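Local coordinates for protein D-glycero-D-manno-heptose 1-phosphate kinase (Bacteroides thetaiotaomicron, PDB 3K85) that is a probable GHMP-type sugar kinase that transfers phosphate from ATP to a phosphorylated heptose, at residues R5-G13 with G112-C122; L33-A41 with M327-G335. One frame throughout, in Å; residues are numbered along the deposited sequence.

In the fold
Two contacts with centres about 9 Å apart, crossing along the chain, show how sequence-distant segments build one core. The order is 5-13, 33-41, 112-122 and 327-335, so each contact has one segment lying between the two of the other. Strand 4-15 is the shared element: contact 1 lays it against the glycine-rich turn and the start of helix 115-131, while its antiparallel neighbours 30-37 and 39-47 meet the C-terminal loop in contact 2. A probable hydrogen bond from L10 N to L39 O ties the two directly. The result places a probable nucleotide-binding loop on the sheet of the N-terminal half, and fastens the late chain to that same sheet.

Contact 1: residues R5-G13 with G112-C122; sequences RSKAPLRLG and GLGTSSTMVVC
L10 and L113 meet at about a right angle, their CB atoms 3.9 Å apart. Both leucines set CG anti to the carbonyl carbon (chi1 -64° in L10), which carries L10 CD2 along the first helical turn to within 3.6 Å of T115 CA. L113 turns its CD2 branch to L12 CD1, the two side chains running side by side. The backbone joins in where R11 N donates to L113 O (3.3 Å). At the far end of strand 5-13, C122 presses CB on A8 CB, and S6 OG donates to C122 O at 2.7 Å, coming from above the carbonyl plane. C122 SG lies beside the same hydroxyl, 3.1 Å from S6 OG. Between these two ends stands T118, whose OG1 is 3.0 Å from P9 O and also near G114 O; its single proton could serve either. The R11 chain, bent at chi2 (75°), folds its guanidinium over the L113-G114 peptide so that NH1 donates a hydrogen bond to G112 O (3.1 Å) from above that carbonyl's plane, while NH2 makes a salt bridge to D160. A leucine in place of R11 would probably leave D160 without its charged mate and the G112 carbonyl without this donor, setting the glycine turn freer to move. The sequence GLGTSS leading into helix 115-131, with G114 as N-cap, matches the phosphate-binding loop of GHMP kinases. Polar and apolar contacts thus run together, R11 holding the carbonyls of G112 and L113 and S6 that of C122, consistent with a loop kept in shape for ATP phosphates.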
ATOM      1  N   ARG A   5     -21.863  -9.709 -14.128  1.00 25.28           N
ATOM      2  CA  ARG A   5     -20.704 -10.584 -14.272  1.00 25.26           C
ATOM      3  C   ARG A   5     -19.706 -10.199 -13.190  1.00 23.86           C
ATOM      4  O   ARG A   5     -19.773  -9.099 -12.648  1.00 22.83           O
ATOM      5  CB  ARG A   5     -20.057 -10.409 -15.657  1.00 26.36           C
ATOM      6  CG  ARG A   5     -20.935 -10.800 -16.859  1.00 25.59           C
ATOM      7  CD  ARG A   5     -20.179 -10.520 -18.157  1.00 29.62           C
ATOM      8  NE  ARG A   5     -20.703 -11.226 -19.321  1.00 37.06           N
ATOM      9  CZ  ARG A   5     -21.709 -10.804 -20.080  1.00 40.05           C
ATOM     10  NH1 ARG A   5     -22.320  -9.667 -19.812  1.00 45.44           N
ATOM     11  NH2 ARG A   5     -22.104 -11.518 -21.120  1.00 43.60           N
ATOM     12  N   SER A   6     -18.794 -11.103 -12.864  1.00 22.27           N
ATOM     13  CA  SER A   6     -17.798 -10.813 -11.852  1.00 23.50           C
ATOM     14  C   SER A   6     -16.632 -11.729 -12.103  1.00 23.29           C
ATOM     15  O   SER A   6     -16.767 -12.700 -12.829  1.00 22.80           O
ATOM     16  CB  SER A   6     -18.351 -11.080 -10.439  1.00 27.11           C
ATOM     17  OG  SER A   6     -18.422 -12.473 -10.157  1.00 28.25           O
ATOM     18  N   LYS A   7     -15.488 -11.405 -11.514  1.00 22.66           N
ATOM     19  CA  LYS A   7     -14.296 -12.231 -11.624  1.00 25.97           C
ATOM     20  C   LYS A   7     -13.401 -11.904 -10.448  1.00 27.05           C
ATOM     21  O   LYS A   7     -13.415 -10.779  -9.939  1.00 30.22           O
ATOM     22  CB  LYS A   7     -13.548 -11.999 -12.951  1.00 27.58           C
ATOM     23  CG  LYS A   7     -13.017 -10.608 -13.162  1.00 29.01           C
ATOM     24  CD  LYS A   7     -12.455 -10.418 -14.571  1.00 27.89           C
ATOM     25  CE  LYS A   7     -10.993 -10.790 -14.682  1.00 27.30           C
ATOM     26  NZ  LYS A   7     -10.433 -10.316 -15.987  1.00 27.90           N
ATOM     27  N   ALA A   8     -12.636 -12.896 -10.005  1.00 27.69           N
ATOM     28  CA  ALA A   8     -11.729 -12.722  -8.877  1.00 26.91           C
ATOM     29  C   ALA A   8     -10.422 -13.402  -9.222  1.00 26.06           C
ATOM     30  O   ALA A   8     -10.412 -14.444  -9.872  1.00 26.54           O
ATOM     31  CB  ALA A   8     -12.332 -13.339  -7.607  1.00 23.98           C
ATOM     32  N   PRO A   9      -9.298 -12.827  -8.785  1.00 24.35           N
ATOM     33  CA  PRO A   9      -8.004 -13.430  -9.088  1.00 24.77           C
ATOM     34  C   PRO A   9      -7.534 -14.460  -8.070  1.00 25.23           C
ATOM     35  O   PRO A   9      -7.977 -14.477  -6.922  1.00 26.15           O
ATOM     36  CB  PRO A   9      -7.079 -12.218  -9.149  1.00 23.60           C
ATOM     37  CG  PRO A   9      -7.615 -11.368  -8.036  1.00 22.57           C
ATOM     38  CD  PRO A   9      -9.131 -11.475  -8.217  1.00 24.73           C
ATOM     39  N   LEU A  10      -6.634 -15.330  -8.514  1.00 28.44           N
ATOM     40  CA  LEU A  10      -6.056 -16.352  -7.659  1.00 31.53           C
ATOM     41  C   LEU A  10      -4.834 -15.651  -7.100  1.00 32.26           C
ATOM     42  O   LEU A  10      -4.583 -14.499  -7.437  1.00 32.75           O
ATOM     43  CB  LEU A  10      -5.654 -17.586  -8.472  1.00 32.86           C
ATOM     44  CG  LEU A  10      -6.791 -18.351  -9.168  1.00 35.98           C
ATOM     45  CD1 LEU A  10      -6.192 -19.354 -10.138  1.00 36.62           C
ATOM     46  CD2 LEU A  10      -7.672 -19.066  -8.143  1.00 36.32           C
ATOM     47  N   ARG A  11      -4.065 -16.325  -6.261  1.00 34.41           N
ATOM     48  CA  ARG A  11      -2.917 -15.668  -5.672  1.00 34.69           C
ATOM     49  C   ARG A  11      -1.726 -16.571  -5.457  1.00 32.92           C
ATOM     50  O   ARG A  11      -1.839 -17.783  -5.500  1.00 33.29           O
ATOM     51  CB  ARG A  11      -3.337 -15.054  -4.337  1.00 37.63           C
ATOM     52  CG  ARG A  11      -3.863 -16.071  -3.329  1.00 40.90           C
ATOM     53  CD  ARG A  11      -2.720 -16.883  -2.735  1.00 44.36           C
ATOM     54  NE  ARG A  11      -3.172 -17.938  -1.834  1.00 45.76           N
ATOM     55  CZ  ARG A  11      -2.755 -19.198  -1.915  1.00 47.79           C
ATOM     56  NH1 ARG A  11      -1.889 -19.543  -2.858  1.00 46.80           N
ATOM     57  NH2 ARG A  11      -3.187 -20.106  -1.053  1.00 47.61           N
ATOM     58  N   LEU A  12      -0.582 -15.947  -5.219  1.00 33.85           N
ATOM     59  CA  LEU A  12       0.659 -16.647  -4.952  1.00 33.62           C
ATOM     60  C   LEU A  12       0.960 -16.374  -3.490  1.00 36.84           C
ATOM     61  O   LEU A  12       0.871 -15.228  -3.040  1.00 35.94           O
ATOM     62  CB  LEU A  12       1.787 -16.075  -5.796  1.00 32.41           C
ATOM     63  CG  LEU A  12       2.400 -16.951  -6.877  1.00 32.46           C
ATOM     64  CD1 LEU A  12       1.335 -17.795  -7.558  1.00 30.96           C
ATOM     65  CD2 LEU A  12       3.096 -16.039  -7.878  1.00 32.97           C
ATOM     66  N   GLY A  13       1.300 -17.428  -2.753  1.00 38.36           N
ATOM     67  CA  GLY A  13       1.633 -17.267  -1.352  1.00 38.71           C
ATOM     68  C   GLY A  13       3.109 -16.944  -1.303  1.00 38.44           C
ATOM     69  O   GLY A  13       3.951 -17.841  -1.379  1.00 40.98           O
ATOM     70  N   GLY A 112      -3.326 -24.937  -5.626  1.00 64.38           N
ATOM     71  CA  GLY A 112      -2.578 -24.377  -4.515  1.00 59.54           C
ATOM     72  C   GLY A 112      -2.497 -22.876  -4.702  1.00 55.56           C
ATOM     73  O   GLY A 112      -1.533 -22.231  -4.290  1.00 54.49           O
ATOM     74  N   LEU A 113      -3.531 -22.331  -5.336  1.00 51.66           N
ATOM     75  CA  LEU A 113      -3.622 -20.907  -5.620  1.00 47.59           C
ATOM     76  C   LEU A 113      -4.880 -20.333  -4.999  1.00 44.22           C
ATOM     77  O   LEU A 113      -5.264 -19.208  -5.307  1.00 44.50           O
ATOM     78  CB  LEU A 113      -3.668 -20.683  -7.130  1.00 48.13           C
ATOM     79  CG  LEU A 113      -2.491 -21.232  -7.932  1.00 48.18           C
ATOM     80  CD1 LEU A 113      -2.837 -21.239  -9.407  1.00 48.96           C
ATOM     81  CD2 LEU A 113      -1.260 -20.384  -7.664  1.00 49.38           C
ATOM     82  N   GLY A 114      -5.520 -21.121  -4.139  1.00 41.63           N
ATOM     83  CA  GLY A 114      -6.745 -20.696  -3.482  1.00 36.86           C
ATOM     84  C   GLY A 114      -7.968 -20.685  -4.390  1.00 34.96           C
ATOM     85  O   GLY A 114      -8.856 -19.841  -4.223  1.00 32.73           O
ATOM     86  N   THR A 115      -8.028 -21.627  -5.331  1.00 32.28           N
ATOM     87  CA  THR A 115      -9.136 -21.715  -6.283  1.00 32.06           C
ATOM     88  C   THR A 115     -10.513 -21.587  -5.672  1.00 30.65           C
ATOM     89  O   THR A 115     -11.320 -20.754  -6.091  1.00 29.59           O
ATOM     90  CB  THR A 115      -9.126 -23.042  -7.058  1.00 33.28           C
ATOM     91  OG1 THR A 115      -7.929 -23.136  -7.839  1.00 36.02           O
ATOM     92  CG2 THR A 115     -10.334 -23.113  -7.986  1.00 33.31           C
ATOM     93  N   SER A 116     -10.777 -22.430  -4.685  1.00 31.48           N
ATOM     94  CA  SER A 116     -12.061 -22.458  -3.999  1.00 30.69           C
ATOM     95  C   SER A 116     -12.460 -21.109  -3.388  1.00 27.55           C
ATOM     96  O   SER A 116     -13.538 -20.579  -3.665  1.00 25.15           O
ATOM     97  CB  SER A 116     -12.018 -23.540  -2.911  1.00 34.50           C
ATOM     98  OG  SER A 116     -13.298 -23.754  -2.345  1.00 36.81           O
ATOM     99  N   SER A 117     -11.594 -20.554  -2.553  1.00 27.53           N
ATOM    100  CA  SER A 117     -11.896 -19.273  -1.925  1.00 28.32           C
ATOM    101  C   SER A 117     -12.085 -18.177  -2.978  1.00 27.64           C
ATOM    102  O   SER A 117     -12.979 -17.337  -2.872  1.00 26.86           O
ATOM    103  CB  SER A 117     -10.772 -18.904  -0.965  1.00 30.52           C
ATOM    104  OG  SER A 117     -10.568 -19.946  -0.022  1.00 34.64           O
ATOM    105  N   THR A 118     -11.249 -18.195  -4.008  1.00 27.93           N
ATOM    106  CA  THR A 118     -11.360 -17.200  -5.059  1.00 28.04           C
ATOM    107  C   THR A 118     -12.732 -17.291  -5.699  1.00 28.86           C
ATOM    108  O   THR A 118     -13.389 -16.261  -5.907  1.00 30.39           O
ATOM    109  CB  THR A 118     -10.269 -17.393  -6.120  1.00 28.10           C
ATOM    110  OG1 THR A 118      -9.014 -16.972  -5.580  1.00 28.43           O
ATOM    111  CG2 THR A 118     -10.573 -16.588  -7.368  1.00 25.80           C
HETATM  112  N   MSE A 119     -13.184 -18.515  -5.981  1.00 27.20           N
HETATM  113  CA  MSE A 119     -14.497 -18.703  -6.605  1.00 27.36           C
HETATM  114  C   MSE A 119     -15.663 -18.268  -5.720  1.00 24.08           C
HETATM  115  O   MSE A 119     -16.648 -17.693  -6.215  1.00 21.82           O
HETATM  116  CB  MSE A 119     -14.695 -20.160  -7.040  1.00 31.44           C
HETATM  117  CG  MSE A 119     -16.090 -20.444  -7.613  1.00 38.26           C
HETATM  118 SE   MSE A 119     -16.578 -19.349  -9.163  1.00 50.15          SE
HETATM  119  CE  MSE A 119     -15.329 -20.157 -10.418  1.00 43.29           C
ATOM    120  N   VAL A 120     -15.572 -18.556  -4.422  1.00 23.80           N
ATOM    121  CA  VAL A 120     -16.622 -18.147  -3.481  1.00 23.14           C
ATOM    122  C   VAL A 120     -16.705 -16.610  -3.496  1.00 22.64           C
ATOM    123  O   VAL A 120     -17.794 -16.036  -3.560  1.00 26.24           O
ATOM    124  CB  VAL A 120     -16.309 -18.627  -2.034  1.00 26.36           C
ATOM    125  CG1 VAL A 120     -17.270 -17.970  -1.042  1.00 24.59           C
ATOM    126  CG2 VAL A 120     -16.430 -20.143  -1.948  1.00 25.20           C
ATOM    127  N   VAL A 121     -15.554 -15.946  -3.459  1.00 20.22           N
ATOM    128  CA  VAL A 121     -15.533 -14.486  -3.502  1.00 21.62           C
ATOM    129  C   VAL A 121     -16.174 -14.012  -4.802  1.00 22.08           C
ATOM    130  O   VAL A 121     -17.037 -13.142  -4.802  1.00 22.30           O
ATOM    131  CB  VAL A 121     -14.082 -13.932  -3.425  1.00 23.44           C
ATOM    132  CG1 VAL A 121     -14.081 -12.389  -3.590  1.00 20.01           C
ATOM    133  CG2 VAL A 121     -13.447 -14.342  -2.090  1.00 21.91           C
ATOM    134  N   CYS A 122     -15.754 -14.600  -5.913  1.00 23.38           N
ATOM    135  CA  CYS A 122     -16.302 -14.238  -7.211  1.00 24.47           C
ATOM    136  C   CYS A 122     -17.821 -14.377  -7.214  1.00 23.48           C
ATOM    137  O   CYS A 122     -18.539 -13.466  -7.614  1.00 20.37           O
ATOM    138  CB  CYS A 122     -15.691 -15.128  -8.307  1.00 27.80           C
ATOM    139  SG  CYS A 122     -16.293 -14.727  -9.950  1.00 33.02           S
TER

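Contact 2: residues L33-A41 with M327-G335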
ATOM      1  N   LEU A  33       2.237 -12.417   3.432  1.00 31.09           N
ATOM      2  CA  LEU A  33       2.553 -11.574   2.291  1.00 28.60           C
ATOM      3  C   LEU A  33       2.172 -12.371   1.060  1.00 27.74           C
ATOM      4  O   LEU A  33       2.804 -13.376   0.747  1.00 27.74           O
ATOM      5  CB  LEU A  33       4.044 -11.239   2.229  1.00 27.83           C
ATOM      6  CG  LEU A  33       4.372 -10.266   1.089  1.00 27.49           C
ATOM      7  CD1 LEU A  33       3.719  -8.927   1.379  1.00 25.11           C
ATOM      8  CD2 LEU A  33       5.871 -10.090   0.957  1.00 30.13           C
ATOM      9  N   ASN A  34       1.120 -11.942   0.378  1.00 26.82           N
ATOM     10  CA  ASN A  34       0.684 -12.624  -0.834  1.00 25.52           C
ATOM     11  C   ASN A  34       0.304 -11.609  -1.913  1.00 23.57           C
ATOM     12  O   ASN A  34       0.185 -10.404  -1.658  1.00 19.09           O
ATOM     13  CB  ASN A  34      -0.497 -13.568  -0.548  1.00 24.17           C
ATOM     14  CG  ASN A  34      -1.685 -12.857   0.066  1.00 26.06           C
ATOM     15  OD1 ASN A  34      -1.891 -11.663  -0.147  1.00 24.88           O
ATOM     16  ND2 ASN A  34      -2.488 -13.600   0.832  1.00 28.16           N
ATOM     17  N   ALA A  35       0.095 -12.106  -3.120  1.00 23.03           N
ATOM     18  CA  ALA A  35      -0.218 -11.227  -4.238  1.00 23.49           C
ATOM     19  C   ALA A  35      -1.069 -11.940  -5.261  1.00 21.77           C
ATOM     20  O   ALA A  35      -0.769 -13.072  -5.630  1.00 24.08           O
ATOM     21  CB  ALA A  35       1.079 -10.755  -4.882  1.00 19.27           C
ATOM     22  N   THR A  36      -2.118 -11.277  -5.730  1.00 19.59           N
ATOM     23  CA  THR A  36      -2.991 -11.870  -6.721  1.00 19.27           C
ATOM     24  C   THR A  36      -2.328 -11.873  -8.102  1.00 20.85           C
ATOM     25  O   THR A  36      -1.473 -11.041  -8.390  1.00 20.20           O
ATOM     26  CB  THR A  36      -4.314 -11.128  -6.776  1.00 17.68           C
ATOM     27  OG1 THR A  36      -4.063  -9.721  -6.818  1.00 18.70           O
ATOM     28  CG2 THR A  36      -5.156 -11.469  -5.548  1.00 16.05           C
ATOM     29  N   ILE A  37      -2.724 -12.831  -8.936  1.00 22.11           N
ATOM     30  CA  ILE A  37      -2.171 -12.992 -10.280  1.00 26.61           C
ATOM     31  C   ILE A  37      -3.276 -13.056 -11.342  1.00 26.63           C
ATOM     32  O   ILE A  37      -4.437 -13.294 -11.014  1.00 27.07           O
ATOM     33  CB  ILE A  37      -1.318 -14.276 -10.365  1.00 27.74           C
ATOM     34  CG1 ILE A  37      -2.183 -15.505 -10.068  1.00 28.57           C
ATOM     35  CG2 ILE A  37      -0.162 -14.194  -9.378  1.00 27.45           C
ATOM     36  CD1 ILE A  37      -1.419 -16.820 -10.202  1.00 29.48           C
ATOM     37  N   ASN A  38      -2.909 -12.867 -12.609  1.00 26.82           N
ATOM     38  CA  ASN A  38      -3.884 -12.863 -13.700  1.00 27.98           C
ATOM     39  C   ASN A  38      -4.605 -14.162 -14.069  1.00 28.17           C
ATOM     40  O   ASN A  38      -4.952 -14.367 -15.237  1.00 29.54           O
ATOM     41  CB  ASN A  38      -3.255 -12.264 -14.963  1.00 29.06           C
ATOM     42  CG  ASN A  38      -2.014 -13.004 -15.404  1.00 31.01           C
ATOM     43  OD1 ASN A  38      -1.547 -13.927 -14.730  1.00 32.08           O
ATOM     44  ND2 ASN A  38      -1.458 -12.591 -16.535  1.00 31.16           N
ATOM     45  N   LEU A  39      -4.831 -15.030 -13.088  1.00 27.53           N
ATOM     46  CA  LEU A  39      -5.581 -16.269 -13.306  1.00 29.66           C
ATOM     47  C   LEU A  39      -6.842 -16.058 -12.472  1.00 29.40           C
ATOM     48  O   LEU A  39      -6.757 -15.848 -11.262  1.00 30.07           O
ATOM     49  CB  LEU A  39      -4.783 -17.486 -12.825  1.00 31.65           C
ATOM     50  CG  LEU A  39      -3.840 -18.087 -13.877  1.00 33.23           C
ATOM     51  CD1 LEU A  39      -3.126 -16.985 -14.652  1.00 35.30           C
ATOM     52  CD2 LEU A  39      -2.836 -18.988 -13.197  1.00 33.25           C
ATOM     53  N   TYR A  40      -8.005 -16.130 -13.112  1.00 27.48           N
ATOM     54  CA  TYR A  40      -9.257 -15.834 -12.436  1.00 26.72           C
ATOM     55  C   TYR A  40     -10.349 -16.891 -12.312  1.00 27.40           C
ATOM     56  O   TYR A  40     -10.235 -18.014 -12.802  1.00 28.66           O
ATOM     57  CB  TYR A  40      -9.886 -14.624 -13.118  1.00 26.24           C
ATOM     58  CG  TYR A  40      -8.972 -13.431 -13.294  1.00 29.87           C
ATOM     59  CD1 TYR A  40      -8.972 -12.383 -12.360  1.00 29.42           C
ATOM     60  CD2 TYR A  40      -8.153 -13.307 -14.431  1.00 28.44           C
ATOM     61  CE1 TYR A  40      -8.194 -11.236 -12.556  1.00 27.62           C
ATOM     62  CE2 TYR A  40      -7.367 -12.164 -14.634  1.00 29.15           C
ATOM     63  CZ  TYR A  40      -7.399 -11.130 -13.690  1.00 30.89           C
ATOM     64  OH  TYR A  40      -6.663  -9.980 -13.884  1.00 29.47           O
ATOM     65  N   ALA A  41     -11.424 -16.465 -11.646  1.00 24.58           N
ATOM     66  CA  ALA A  41     -12.643 -17.233 -11.442  1.00 23.18           C
ATOM     67  C   ALA A  41     -13.666 -16.286 -12.052  1.00 23.35           C
ATOM     68  O   ALA A  41     -13.636 -15.085 -11.777  1.00 23.36           O
ATOM     69  CB  ALA A  41     -12.926 -17.423  -9.945  1.00 20.24           C
HETATM   70  N   MSE A 327       3.310 -22.593 -15.973  1.00 61.64           N
HETATM   71  CA  MSE A 327       2.158 -21.719 -16.124  1.00 61.05           C
HETATM   72  C   MSE A 327       2.564 -20.248 -16.131  1.00 56.64           C
HETATM   73  O   MSE A 327       3.003 -19.705 -15.118  1.00 56.77           O
HETATM   74  CB  MSE A 327       1.152 -21.987 -14.995  1.00 67.28           C
HETATM   75  CG  MSE A 327      -0.113 -21.139 -15.051  1.00 75.45           C
HETATM   76 SE   MSE A 327      -1.094 -21.289 -16.729  1.00 88.64          SE
HETATM   77  CE  MSE A 327      -2.461 -22.556 -16.197  1.00 84.20           C
ATOM     78  N   PRO A 328       2.435 -19.586 -17.290  1.00 52.38           N
ATOM     79  CA  PRO A 328       2.790 -18.171 -17.407  1.00 48.02           C
ATOM     80  C   PRO A 328       1.782 -17.314 -16.643  1.00 44.37           C
ATOM     81  O   PRO A 328       0.576 -17.575 -16.667  1.00 42.28           O
ATOM     82  CB  PRO A 328       2.747 -17.937 -18.911  1.00 48.52           C
ATOM     83  CG  PRO A 328       1.651 -18.850 -19.345  1.00 50.81           C
ATOM     84  CD  PRO A 328       1.969 -20.114 -18.585  1.00 51.30           C
ATOM     85  N   PHE A 329       2.278 -16.282 -15.972  1.00 39.17           N
ATOM     86  CA  PHE A 329       1.400 -15.435 -15.191  1.00 34.27           C
ATOM     87  C   PHE A 329       1.933 -14.015 -15.093  1.00 32.84           C
ATOM     88  O   PHE A 329       3.065 -13.723 -15.464  1.00 30.03           O
ATOM     89  CB  PHE A 329       1.284 -15.995 -13.769  1.00 30.75           C
ATOM     90  CG  PHE A 329       2.487 -15.708 -12.922  1.00 29.19           C
ATOM     91  CD1 PHE A 329       2.511 -14.598 -12.083  1.00 28.49           C
ATOM     92  CD2 PHE A 329       3.643 -16.474 -13.050  1.00 29.35           C
ATOM     93  CE1 PHE A 329       3.671 -14.252 -11.392  1.00 29.42           C
ATOM     94  CE2 PHE A 329       4.818 -16.135 -12.360  1.00 28.93           C
ATOM     95  CZ  PHE A 329       4.831 -15.024 -11.533  1.00 29.34           C
ATOM     96  N   GLN A 330       1.088 -13.148 -14.556  1.00 31.95           N
ATOM     97  CA  GLN A 330       1.424 -11.762 -14.320  1.00 31.70           C
ATOM     98  C   GLN A 330       0.678 -11.369 -13.044  1.00 28.74           C
ATOM     99  O   GLN A 330      -0.417 -11.873 -12.773  1.00 27.34           O
ATOM    100  CB  GLN A 330       0.974 -10.888 -15.493  1.00 35.02           C
ATOM    101  CG  GLN A 330       1.730 -11.157 -16.786  1.00 41.31           C
ATOM    102  CD  GLN A 330       3.224 -10.924 -16.634  1.00 44.84           C
ATOM    103  OE1 GLN A 330       3.656  -9.826 -16.278  1.00 47.66           O
ATOM    104  NE2 GLN A 330       4.021 -11.956 -16.901  1.00 46.93           N
ATOM    105  N   PHE A 331       1.286 -10.500 -12.250  1.00 25.67           N
ATOM    106  CA  PHE A 331       0.660 -10.032 -11.026  1.00 25.33           C
ATOM    107  C   PHE A 331      -0.445  -9.071 -11.422  1.00 23.97           C
ATOM    108  O   PHE A 331      -0.291  -8.313 -12.378  1.00 23.95           O
ATOM    109  CB  PHE A 331       1.685  -9.309 -10.162  1.00 22.50           C
ATOM    110  CG  PHE A 331       2.667 -10.224  -9.507  1.00 21.08           C
ATOM    111  CD1 PHE A 331       2.258 -11.097  -8.502  1.00 21.63           C
ATOM    112  CD2 PHE A 331       3.999 -10.215  -9.889  1.00 19.42           C
ATOM    113  CE1 PHE A 331       3.163 -11.947  -7.884  1.00 19.17           C
ATOM    114  CE2 PHE A 331       4.917 -11.059  -9.282  1.00 21.88           C
ATOM    115  CZ  PHE A 331       4.501 -11.927  -8.276  1.00 21.66           C
ATOM    116  N   ILE A 332      -1.565  -9.110 -10.715  1.00 23.45           N
ATOM    117  CA  ILE A 332      -2.659  -8.206 -11.030  1.00 26.15           C
ATOM    118  C   ILE A 332      -2.933  -7.423  -9.748  1.00 28.53           C
ATOM    119  O   ILE A 332      -2.992  -8.003  -8.664  1.00 28.28           O
ATOM    120  CB  ILE A 332      -3.910  -8.998 -11.525  1.00 26.33           C
ATOM    121  CG1 ILE A 332      -5.024  -8.032 -11.921  1.00 27.54           C
ATOM    122  CG2 ILE A 332      -4.401  -9.940 -10.458  1.00 30.01           C
ATOM    123  CD1 ILE A 332      -4.654  -7.115 -13.091  1.00 29.15           C
ATOM    124  N   ASP A 333      -3.081  -6.105  -9.859  1.00 31.11           N
ATOM    125  CA  ASP A 333      -3.293  -5.271  -8.676  1.00 35.51           C
ATOM    126  C   ASP A 333      -4.721  -5.127  -8.177  1.00 35.81           C
ATOM    127  O   ASP A 333      -4.938  -4.640  -7.068  1.00 37.43           O
ATOM    128  CB  ASP A 333      -2.729  -3.867  -8.896  1.00 38.68           C
ATOM    129  CG  ASP A 333      -2.744  -3.034  -7.617  1.00 43.85           C
ATOM    130  OD1 ASP A 333      -1.944  -3.333  -6.705  1.00 44.40           O
ATOM    131  OD2 ASP A 333      -3.564  -2.090  -7.518  1.00 46.73           O
ATOM    132  N   ASP A 334      -5.691  -5.543  -8.980  1.00 34.98           N
ATOM    133  CA  ASP A 334      -7.087  -5.423  -8.589  1.00 35.55           C
ATOM    134  C   ASP A 334      -7.653  -6.664  -7.920  1.00 32.84           C
ATOM    135  O   ASP A 334      -7.196  -7.776  -8.150  1.00 34.79           O
ATOM    136  CB  ASP A 334      -7.935  -5.071  -9.812  1.00 40.89           C
ATOM    137  CG  ASP A 334      -7.848  -3.603 -10.176  1.00 46.00           C
ATOM    138  OD1 ASP A 334      -6.793  -2.981  -9.905  1.00 47.78           O
ATOM    139  OD2 ASP A 334      -8.833  -3.076 -10.745  1.00 48.93           O
ATOM    140  N   GLY A 335      -8.652  -6.460  -7.081  1.00 28.95           N
ATOM    141  CA  GLY A 335      -9.288  -7.575  -6.418  1.00 26.07           C
ATOM    142  C   GLY A 335     -10.552  -7.903  -7.185  1.00 23.92           C
ATOM    143  O   GLY A 335     -10.775  -7.391  -8.279  1.00 23.37           O
TER
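T36 and I332 exchange two hydrogen bonds: I332 N gives to T36 O (3.0 Å), and T36 OG1 gives to I332 O (2.7 Å), the hydroxyl also meeting G168 N. A second polar pair follows at the corner of the chain, where N38 N donates to Q330 O (2.7 Å) and N38 OD1 receives Q330 N from above its amide plane. With CG between the backbone N and the carbonyl carbon (chi1 58°), the N38 side chain curls back over the Q330 backbone. Between these pairs I37 and F331 form a single beta bridge.

Apolar contacts line the same path. I37 CG2 touches F329 CD1 at 3.8 Å and F331 CD1 slightly farther off, and A35 CB meets F331 CD1.

In a third group, oxygen atoms meet carbon. T36 O lies in the plane of the F331 ring, at its edge, and Y40 OH lies 3.2 Å from I332 CG1, which sits at the edge of the tyrosine ring.

Beyond the segments, F329 and F331 lean on strand 199-202, F331 N bonds to E196 of helix 189-197, and I332 rests on P9 of strand 4-15. D333 makes a salt bridge to K186 of the second subunit, so the loop before strand 337-340 borders both sheets and the dimer partner.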